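Local structure of cellulose biosynthesis protein BcsG (Salmonella typhimurium LT2, 5OLT) at residues A[322-327]-A[346-351]. The protein is required for cellulose biosynthesis and is represented here by its zinc-binding extramembrane domain, a member of the alkaline phosphatase family. Sequence-based numbering, arbitrary orientation. Where two conformers were deposited one is given.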
loop_
_atom_site.group_PDB
_atom_site.type_symbol
_atom_site.label_atom_id
_atom_site.label_comp_id
_atom_site.label_asym_id
_atom_site.label_seq_id
_atom_site.Cartn_x
_atom_site.Cartn_y
_atom_site.Cartn_z
ATOM N N SER A 322 6.354 5.324 2.416
ATOM C CA SER A 322 7.401 5.492 3.391
ATOM C C SER A 322 7.882 6.954 3.437
ATOM O O SER A 322 8.126 7.496 4.546
ATOM C CB SER A 322 8.543 4.509 3.120
ATOM O OG SER A 322 9.556 4.674 4.110
ATOM N N GLU A 323 8.031 7.590 2.268
ATOM C CA GLU A 323 8.438 8.995 2.288
ATOM C C GLU A 323 7.425 9.894 2.981
ATOM O O GLU A 323 7.811 10.764 3.765
ATOM C CB GLU A 323 8.654 9.469 0.855
ATOM C CG GLU A 323 9.102 10.910 0.750
ATOM C CD GLU A 323 10.409 11.214 1.401
ATOM O OE1 GLU A 323 11.270 10.314 1.513
ATOM O OE2 GLU A 323 10.590 12.407 1.780
ATOM N N LEU A 324 6.130 9.667 2.746
ATOM C CA LEU A 324 5.139 10.476 3.447
ATOM C C LEU A 324 5.195 10.251 4.950
ATOM O O LEU A 324 5.059 11.227 5.724
ATOM C CB LEU A 324 3.718 10.173 2.915
ATOM C CG LEU A 324 3.416 10.805 1.538
ATOM C CD1 LEU A 324 2.157 10.183 0.968
ATOM C CD2 LEU A 324 3.281 12.337 1.617
ATOM N N VAL A 325 5.445 9.008 5.388
ATOM C CA VAL A 325 5.627 8.725 6.810
ATOM C C VAL A 325 6.826 9.489 7.375
ATOM O O VAL A 325 6.698 10.097 8.448
ATOM C CB VAL A 325 5.685 7.195 7.111
ATOM C CG1 VAL A 325 6.017 6.935 8.594
ATOM C CG2 VAL A 325 4.343 6.541 6.723
ATOM N N VAL A 326 7.975 9.465 6.706
ATOM C CA VAL A 326 9.085 10.172 7.312
ATOM C C VAL A 326 8.802 11.685 7.366
ATOM O O VAL A 326 9.168 12.316 8.364
ATOM C CB VAL A 326 10.414 9.788 6.650
ATOM C CG1 VAL A 326 10.636 10.539 5.359
ATOM C CG2 VAL A 326 11.577 9.986 7.598
ATOM N N ARG A 327 8.098 12.231 6.354
ATOM C CA ARG A 327 7.740 13.672 6.353
ATOM C C ARG A 327 6.854 14.003 7.544
ATOM O O ARG A 327 6.913 15.130 8.071
ATOM C CB ARG A 327 7.084 14.080 5.030
ATOM C CG ARG A 327 8.098 13.977 3.885
ATOM C CD ARG A 327 7.508 14.406 2.575
ATOM N NE ARG A 327 8.501 14.276 1.499
ATOM C CZ ARG A 327 8.295 14.728 0.259
ATOM N NH1 ARG A 327 7.171 15.365 -0.054
ATOM N NH2 ARG A 327 9.211 14.533 -0.684
ATOM N N SER A 346 4.883 17.021 -2.938
ATOM C CA SER A 346 5.740 17.169 -4.125
ATOM C C SER A 346 7.071 16.417 -3.919
ATOM O O SER A 346 7.501 16.137 -2.790
ATOM C CB SER A 346 6.000 18.660 -4.467
ATOM O OG SER A 346 4.778 19.255 -4.923
ATOM N N ASN A 347 7.711 16.082 -5.046
ATOM C CA ASN A 347 9.000 15.382 -5.041
ATOM C C ASN A 347 8.961 14.051 -4.307
ATOM O O ASN A 347 9.933 13.635 -3.707
ATOM C CB ASN A 347 10.105 16.272 -4.482
ATOM C CG ASN A 347 10.069 17.650 -5.090
ATOM O OD1 ASN A 347 9.591 18.609 -4.462
ATOM N ND2 ASN A 347 10.472 17.738 -6.346
ATOM N N LEU A 348 7.816 13.392 -4.365
ATOM C CA LEU A 348 7.737 12.044 -3.798
ATOM C C LEU A 348 8.443 11.091 -4.747
ATOM O O LEU A 348 8.487 11.320 -5.967
ATOM C CB LEU A 348 6.270 11.628 -3.609
ATOM C CG LEU A 348 5.461 12.367 -2.542
ATOM C CD1 LEU A 348 3.978 12.028 -2.638
ATOM C CD2 LEU A 348 5.986 12.102 -1.146
ATOM N N PRO A 349 8.996 10.021 -4.185
ATOM C CA PRO A 349 9.648 9.068 -5.099
ATOM C C PRO A 349 8.671 8.454 -6.098
ATOM O O PRO A 349 7.549 8.057 -5.744
ATOM C CB PRO A 349 10.194 7.990 -4.172
ATOM C CG PRO A 349 9.481 8.156 -2.906
ATOM C CD PRO A 349 9.035 9.591 -2.787
ATOM N N GLN A 350 9.110 8.387 -7.349
ATOM C CA GLN A 350 8.342 7.705 -8.410
ATOM C C GLN A 350 8.967 6.345 -8.600
ATOM O O GLN A 350 10.178 6.179 -8.389
ATOM C CB GLN A 350 8.416 8.452 -9.749
ATOM C CG GLN A 350 7.856 9.865 -9.604
ATOM C CD GLN A 350 7.869 10.637 -10.892
ATOM O OE1 GLN A 350 7.554 10.115 -11.949
ATOM N NE2 GLN A 350 8.167 11.939 -10.789
ATOM N N THR A 351 8.140 5.382 -8.990
ATOM C CA THR A 351 8.604 4.005 -9.170
ATOM C C THR A 351 7.924 3.478 -10.411
ATOM O O THR A 351 6.694 3.623 -10.577
ATOM C CB THR A 351 8.213 3.131 -7.953
ATOM O OG1 THR A 351 8.743 3.726 -6.752
ATOM C CG2 THR A 351 8.778 1.709 -8.105
#
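The backbone oxygen of S346 is gripped by both terminal nitrogens of R327, NH1 at 2.9 Å and NH2 at 3.2 Å from S346 O. The oxygen lies almost exactly in the guanidinium plane, between the two donors, and the NH1 bond is the straighter one, with an N-H...O angle of 157°. From NH2 a second, weak bond goes to N347 O, while NH1 also donates to L344 O in the last turn of helix 341-345. Arginine suits this place because one flat group can serve several carbonyls where the chain leaves that helix.

One turn back on its own helix, E323 helps to fix the rotation of the guanidinium, together with the carbonyls: R327 NE donates to E323 OE2 over 2.8 Å in a salt bridge that uses the anti lone pair of the carboxylate. With CG anti to the backbone N (chi1 -179°), E323 sets that carbon against L348 CD2 and P349 CD. The nearby carboxylate would also be expected to offset part of the arginine's charge.

L348 supplies the apolar side of the contact. Its CD2 lies over one face of the guanidinium, 3.6 Å from R327 NH1 and displaced toward the rim, and the same methyl meets L324 CD2 at 3.9 Å. One methyl of leucine thus packs against the guanidinium, the aliphatic part of E323 and the apolar L324, a place that suits a residue without a polar end. Beside it, the rigid ring of P349 sets its CD against E323 CB at 3.7 Å, using the aliphatic base of the glutamate.

The contact lies near the surface and joins helix 318-328 to the loop between helix 341-345 and strand 355-357; beneath it, L324 reaches I90 and F92 of strand 90-96 and M260 of strand 259-265, both in the central mixed sheet.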